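Local coordinates for metallo-carboxypeptidase (Pseudomonas aeruginosa, PDB 4A39), which is a zinc-dependent M14 peptidase of the cytosolic carboxypeptidase type, probably cleaving residues from the C-terminal ends of peptide chains, at residues 291-294 / 295-298; 193-196 / 197-200. All coordinates share one frame; numbering follows the deposited sequence.

Contact 1: 291-294 / 295-298; sequences GYTP and RLER
Thr-293 and Leu-296 illustrate how a helix start is capped: the hydroxyl OG1 of Thr-293 accepts the backbone N-H of Leu-296 at 3.2 Å, in a nearly straight bond of 163°. Thr-293 is the N-cap of helix 294-308, and its first torsion (chi1 66°) sets OG1 between its own backbone N and carbonyl carbon, facing the first turn. Pro-294 follows, a residue well suited to a first turn because it has no amide hydrogen to be satisfied there. The regular helical bonds then begin, from Glu-297 N to Thr-293 O at 2.9 Å and from Arg-298 N to Pro-294 O at 3.0 Å.

The tight part lies at the cap itself, where buried Leu-296 brings CG to 3.5 Å from Thr-293 OG1. The Tyr-292 ring lies more loosely over the helix start, its CE1 4.1 Å from Leu-296 CB. With CG anti to the backbone N (chi1 -162°), the ring reaches forward, and only its OH comes close, 3.3 Å from Glu-297 CA. That OH is hydrogen-bonded to Glu-300, while the Glu-297 side chain crosses the tyrosine at about a right angle.

Pro-294, Glu-297 and Arg-298 form the solvent side. Arg-295, by contrast, is anchored: a water joins Thr-293 OG1, 2.7 Å away, to Arg-295 NH1, which donates to it in the guanidinium plane, and the extended chain carries the guanidinium on to the carbonyl oxygens of Asp-341 and Leu-387. The cap ends the loop that comes after edge strand 282-284 and opens helix 294-308, whose first turn is tied to the end of the chain beyond helix 366-383 and, through Arg-295 and Leu-296, to Asp-341 between helix 332-340 and strand 343-350.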
ATOM      1  N   GLY A 291      11.035  24.141   1.602  1.00 11.17           N
ATOM      2  CA  GLY A 291      12.052  23.976   0.577  1.00 11.70           C
ATOM      3  C   GLY A 291      11.515  23.764  -0.828  1.00 11.26           C
ATOM      4  O   GLY A 291      12.286  23.522  -1.756  1.00 11.64           O
ATOM      5  N   TYR A 292      10.198  23.851  -0.994  1.00 10.44           N
ATOM      6  CA  TYR A 292       9.574  23.671  -2.302  1.00  8.97           C
ATOM      7  C   TYR A 292      10.146  24.721  -3.258  1.00  9.25           C
ATOM      8  O   TYR A 292      10.409  25.858  -2.854  1.00 11.32           O
ATOM      9  CB  TYR A 292       8.057  23.833  -2.171  1.00  9.02           C
ATOM     10  CG  TYR A 292       7.228  23.282  -3.314  1.00  8.86           C
ATOM     11  CD1 TYR A 292       7.329  21.941  -3.704  1.00  8.32           C
ATOM     12  CD2 TYR A 292       6.282  24.079  -3.950  1.00 10.78           C
ATOM     13  CE1 TYR A 292       6.495  21.414  -4.693  1.00 10.09           C
ATOM     14  CE2 TYR A 292       5.449  23.565  -4.934  1.00 10.83           C
ATOM     15  CZ  TYR A 292       5.555  22.233  -5.299  1.00 10.48           C
ATOM     16  OH  TYR A 292       4.681  21.727  -6.237  1.00 10.08           O
ATOM     17  N   THR A 293      10.344  24.333  -4.516  1.00  7.16           N
ATOM     18  CA  THR A 293      10.907  25.230  -5.526  1.00  7.20           C
ATOM     19  C   THR A 293      10.144  25.136  -6.843  1.00  7.52           C
ATOM     20  O   THR A 293       9.402  24.185  -7.074  1.00  7.03           O
ATOM     21  CB  THR A 293      12.358  24.856  -5.850  1.00  7.24           C
ATOM     22  OG1 THR A 293      12.374  23.567  -6.482  1.00  6.68           O
ATOM     23  CG2 THR A 293      13.205  24.807  -4.583  1.00  6.81           C
ATOM     24  N   PRO A 294      10.323  26.129  -7.731  1.00  7.56           N
ATOM     25  CA  PRO A 294       9.624  26.083  -9.019  1.00  7.37           C
ATOM     26  C   PRO A 294      10.046  24.828  -9.791  1.00  7.65           C
ATOM     27  O   PRO A 294       9.262  24.256 -10.549  1.00  7.55           O
ATOM     28  CB  PRO A 294      10.079  27.369  -9.700  1.00  9.01           C
ATOM     29  CG  PRO A 294      10.261  28.308  -8.542  1.00  8.59           C
ATOM     30  CD  PRO A 294      10.977  27.434  -7.534  1.00  8.10           C
ATOM     31  N   ARG A 295      11.291  24.404  -9.592  1.00  6.32           N
ATOM     32  CA  ARG A 295      11.804  23.210 -10.255  1.00  7.46           C
ATOM     33  C   ARG A 295      10.973  21.996  -9.867  1.00  7.68           C
ATOM     34  O   ARG A 295      10.562  21.208 -10.723  1.00  8.34           O
ATOM     35  CB  ARG A 295      13.269  22.968  -9.865  1.00  6.24           C
ATOM     36  CG  ARG A 295      13.742  21.541 -10.117  1.00  8.48           C
ATOM     37  CD  ARG A 295      15.203  21.333  -9.725  1.00  5.86           C
ATOM     38  NE  ARG A 295      15.527  19.909  -9.656  1.00  9.28           N
ATOM     39  CZ  ARG A 295      15.433  19.173  -8.553  1.00  7.61           C
ATOM     40  NH1 ARG A 295      15.040  19.726  -7.413  1.00  9.04           N
ATOM     41  NH2 ARG A 295      15.709  17.876  -8.596  1.00  8.92           N
ATOM     42  N   LEU A 296      10.734  21.850  -8.570  1.00  7.99           N
ATOM     43  CA  LEU A 296       9.954  20.730  -8.066  1.00  7.86           C
ATOM     44  C   LEU A 296       8.481  20.851  -8.447  1.00  8.02           C
ATOM     45  O   LEU A 296       7.817  19.845  -8.703  1.00  8.24           O
ATOM     46  CB  LEU A 296      10.120  20.622  -6.546  1.00  6.91           C
ATOM     47  CG  LEU A 296      11.522  20.178  -6.106  1.00  8.09           C
ATOM     48  CD1 LEU A 296      11.630  20.214  -4.596  1.00  8.45           C
ATOM     49  CD2 LEU A 296      11.795  18.770  -6.628  1.00  9.29           C
ATOM     50  N   GLU A 297       7.976  22.081  -8.498  1.00  7.28           N
ATOM     51  CA  GLU A 297       6.582  22.316  -8.866  1.00  8.60           C
ATOM     52  C   GLU A 297       6.338  21.794 -10.279  1.00  8.50           C
ATOM     53  O   GLU A 297       5.324  21.139 -10.552  1.00  8.47           O
ATOM     54  CB  GLU A 297       6.264  23.812  -8.798  1.00  6.40           C
ATOM     55  CG  GLU A 297       4.778  24.139  -8.849  1.00 10.72           C
ATOM     56  CD  GLU A 297       4.501  25.605  -8.589  1.00 12.34           C
ATOM     57  OE1 GLU A 297       4.686  26.423  -9.514  1.00 18.05           O
ATOM     58  OE2 GLU A 297       4.107  25.943  -7.454  1.00 15.91           O
ATOM     59  N   ARG A 298       7.275  22.082 -11.175  1.00  8.36           N
ATOM     60  CA  ARG A 298       7.165  21.645 -12.562  1.00  9.38           C
ATOM     61  C   ARG A 298       7.326  20.133 -12.691  1.00  8.22           C
ATOM     62  O   ARG A 298       6.615  19.496 -13.470  1.00  9.56           O
ATOM     63  CB  ARG A 298       8.220  22.343 -13.422  1.00 11.44           C
ATOM     64  CG  ARG A 298       8.143  21.979 -14.895  1.00 13.95           C
ATOM     65  CD  ARG A 298       9.136  22.788 -15.714  1.00 18.94           C
ATOM     66  NE  ARG A 298      10.527  22.483 -15.391  1.00 21.02           N
ATOM     67  CZ  ARG A 298      11.168  21.396 -15.804  1.00 20.27           C
ATOM     68  NH1 ARG A 298      10.544  20.501 -16.561  1.00 20.74           N
ATOM     69  NH2 ARG A 298      12.438  21.212 -15.468  1.00 21.65           N
TER
HETATM   70  O   HOH W   1      14.816  22.409  -6.332  1.00  6.57           O

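Contact 2: 193-196 / 197-200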
ATOM      1  N   LEU A 193       5.860  -3.788 -10.094  1.00  7.92           N
ATOM      2  CA  LEU A 193       7.076  -3.071 -10.444  1.00  8.64           C
ATOM      3  C   LEU A 193       8.223  -4.067 -10.634  1.00  8.64           C
ATOM      4  O   LEU A 193       8.899  -4.072 -11.667  1.00  7.77           O
ATOM      5  CB  LEU A 193       7.396  -2.065  -9.327  1.00 10.74           C
ATOM      6  CG  LEU A 193       8.507  -1.028  -9.497  1.00  8.39           C
ATOM      7  CD1 LEU A 193       8.307   0.084  -8.470  1.00 11.57           C
ATOM      8  CD2 LEU A 193       9.865  -1.678  -9.330  1.00  9.42           C
ATOM      9  N   ILE A 194       8.424  -4.932  -9.645  1.00  9.87           N
ATOM     10  CA  ILE A 194       9.501  -5.913  -9.709  1.00 10.95           C
ATOM     11  C   ILE A 194       9.318  -6.942 -10.821  1.00 10.94           C
ATOM     12  O   ILE A 194      10.283  -7.310 -11.491  1.00 12.31           O
ATOM     13  CB  ILE A 194       9.675  -6.630  -8.341  1.00 12.43           C
ATOM     14  CG1 ILE A 194      10.436  -5.719  -7.376  1.00 12.66           C
ATOM     15  CG2 ILE A 194      10.447  -7.928  -8.506  1.00 13.29           C
ATOM     16  CD1 ILE A 194       9.723  -4.438  -7.031  1.00 17.12           C
ATOM     17  N   GLU A 195       8.092  -7.404 -11.037  1.00 10.35           N
ATOM     18  CA  GLU A 195       7.871  -8.390 -12.083  1.00 12.95           C
ATOM     19  C   GLU A 195       8.181  -7.843 -13.471  1.00 12.58           C
ATOM     20  O   GLU A 195       8.566  -8.601 -14.360  1.00 12.98           O
ATOM     21  CB  GLU A 195       6.438  -8.917 -12.041  1.00 12.83           C
ATOM     22  CG  GLU A 195       6.096  -9.617 -10.744  1.00 17.37           C
ATOM     23  CD  GLU A 195       4.885 -10.518 -10.864  1.00 16.23           C
ATOM     24  OE1 GLU A 195       3.969 -10.191 -11.649  1.00 19.15           O
ATOM     25  OE2 GLU A 195       4.847 -11.549 -10.158  1.00 19.18           O
ATOM     26  N   ARG A 196       8.019  -6.537 -13.667  1.00 12.05           N
ATOM     27  CA  ARG A 196       8.312  -5.959 -14.975  1.00 11.72           C
ATOM     28  C   ARG A 196       9.797  -6.075 -15.302  1.00 12.40           C
ATOM     29  O   ARG A 196      10.179  -6.152 -16.473  1.00 11.56           O
ATOM     30  CB  ARG A 196       7.890  -4.487 -15.049  1.00 11.26           C
ATOM     31  CG  ARG A 196       8.312  -3.846 -16.367  1.00 12.55           C
ATOM     32  CD  ARG A 196       7.710  -2.478 -16.617  1.00 11.24           C
ATOM     33  NE  ARG A 196       8.207  -1.939 -17.880  1.00 13.44           N
ATOM     34  CZ  ARG A 196       7.838  -0.778 -18.410  1.00 12.86           C
ATOM     35  NH1 ARG A 196       6.952  -0.008 -17.793  1.00 11.40           N
ATOM     36  NH2 ARG A 196       8.359  -0.387 -19.565  1.00 13.26           N
ATOM     37  N   LEU A 197      10.629  -6.093 -14.267  1.00 11.28           N
ATOM     38  CA  LEU A 197      12.079  -6.201 -14.439  1.00 13.92           C
ATOM     39  C   LEU A 197      12.506  -7.526 -15.073  1.00 13.42           C
ATOM     40  O   LEU A 197      13.622  -7.646 -15.585  1.00 14.76           O
ATOM     41  CB  LEU A 197      12.781  -6.033 -13.088  1.00 15.00           C
ATOM     42  CG  LEU A 197      13.074  -4.611 -12.605  1.00 17.85           C
ATOM     43  CD1 LEU A 197      14.170  -4.002 -13.465  1.00 19.36           C
ATOM     44  CD2 LEU A 197      11.818  -3.772 -12.653  1.00 17.23           C
ATOM     45  N   GLN A 198      11.617  -8.515 -15.039  1.00 14.35           N
ATOM     46  CA  GLN A 198      11.905  -9.831 -15.610  1.00 15.34           C
ATOM     47  C   GLN A 198      11.919  -9.822 -17.136  1.00 16.73           C
ATOM     48  O   GLN A 198      12.531 -10.688 -17.762  1.00 17.17           O
ATOM     49  CB  GLN A 198      10.867 -10.851 -15.135  1.00 15.00           C
ATOM     50  CG  GLN A 198      10.862 -11.096 -13.642  1.00 15.46           C
ATOM     51  CD  GLN A 198       9.795 -12.089 -13.222  1.00 15.16           C
ATOM     52  OE1 GLN A 198       8.596 -11.821 -13.336  1.00 17.98           O
ATOM     53  NE2 GLN A 198      10.225 -13.246 -12.737  1.00 16.55           N
ATOM     54  N   ARG A 199      11.241  -8.846 -17.731  1.00 16.67           N
ATOM     55  CA  ARG A 199      11.166  -8.740 -19.186  1.00 18.54           C
ATOM     56  C   ARG A 199      12.532  -8.713 -19.867  1.00 18.67           C
ATOM     57  O   ARG A 199      13.393  -7.906 -19.525  1.00 19.92           O
ATOM     58  CB  ARG A 199      10.378  -7.490 -19.582  1.00 18.04           C
ATOM     59  CG  ARG A 199       8.899  -7.569 -19.257  1.00 19.36           C
ATOM     60  CD  ARG A 199       8.185  -6.277 -19.622  1.00 19.37           C
ATOM     61  NE  ARG A 199       8.381  -5.920 -21.026  1.00 22.28           N
ATOM     62  CZ  ARG A 199       7.841  -4.854 -21.610  1.00 22.51           C
ATOM     63  NH1 ARG A 199       7.063  -4.034 -20.913  1.00 23.10           N
ATOM     64  NH2 ARG A 199       8.085  -4.602 -22.890  1.00 22.43           N
ATOM     65  N   PRO A 200      12.744  -9.609 -20.848  1.00 19.62           N
ATOM     66  CA  PRO A 200      14.003  -9.702 -21.595  1.00 20.74           C
ATOM     67  C   PRO A 200      14.243  -8.488 -22.490  1.00 20.66           C
ATOM     68  O   PRO A 200      15.351  -7.954 -22.543  1.00 22.98           O
ATOM     69  CB  PRO A 200      13.827 -10.983 -22.412  1.00 20.53           C
ATOM     70  CG  PRO A 200      12.883 -11.795 -21.583  1.00 20.90           C
ATOM     71  CD  PRO A 200      11.879 -10.760 -21.150  1.00 20.42           C
TER
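The C-terminal end of helix 185-196 runs into a type I beta turn from Arg-196 to Arg-199, where three successive backbone bonds each reach the carbonyl three residues back, as in a 3-10-like turn. Leu-197 N donates to Ile-194 O, Gln-198 N to Glu-195 O and Arg-199 N to Arg-196 O, at 3.1, 3.1 and 3.2 Å. In all three the donor stands well above the carbonyl plane, and the Leu-197 bond is bent to 136°.

Side chains fold back over the last carbonyls of the helix. Leu-197 sets CD2 only 3.1 Å from Leu-193 O, a close fit, while the same methyl meets Leu-193 CD2 at 4.4 Å; both leucines also rest on Leu-377 of helix 366-383. Arg-199, with CG beside its backbone N (chi1 -69°), brings CB and CG against Arg-196 O before bending at chi3.

The two arginines then cross obliquely, their guanidinium planes 15° apart and Arg-199 NH1 3.9 Å from Arg-196 NE. Arg-196 is buried and fully extended, its guanidinium gripped by salt bridges to Asp-202 and Glu-204 and by Ser-378 OG. Asp-202 also forms a long, weak ion pair with Arg-199. The nearby carboxylates probably offset the closeness of the two positive groups, so that a buried charge can fasten the helix end to helices 203-211 and 366-383.

In the fold
Contact 2 comes first along the chain and is complete before contact 1 begins. Both belong to the zinc carboxypeptidase part of the chain, which contains the seven-stranded mixed sheet, yet their centres are about 32 Å apart and their nearest atoms about 19 Å, so they do not touch. One marks the end of helix 185-196, the other the start of helix 294-308. What they share is the C-terminal part of the chain: Leu-193, Arg-196 and Leu-197 pack against helix 366-383, whereas 291-298 is bonded to the residues that follow it. Both lie away from the zinc and the bound (2-guanidinoethylmercapto)succinic acid, and belong to the helical surroundings of the sheet.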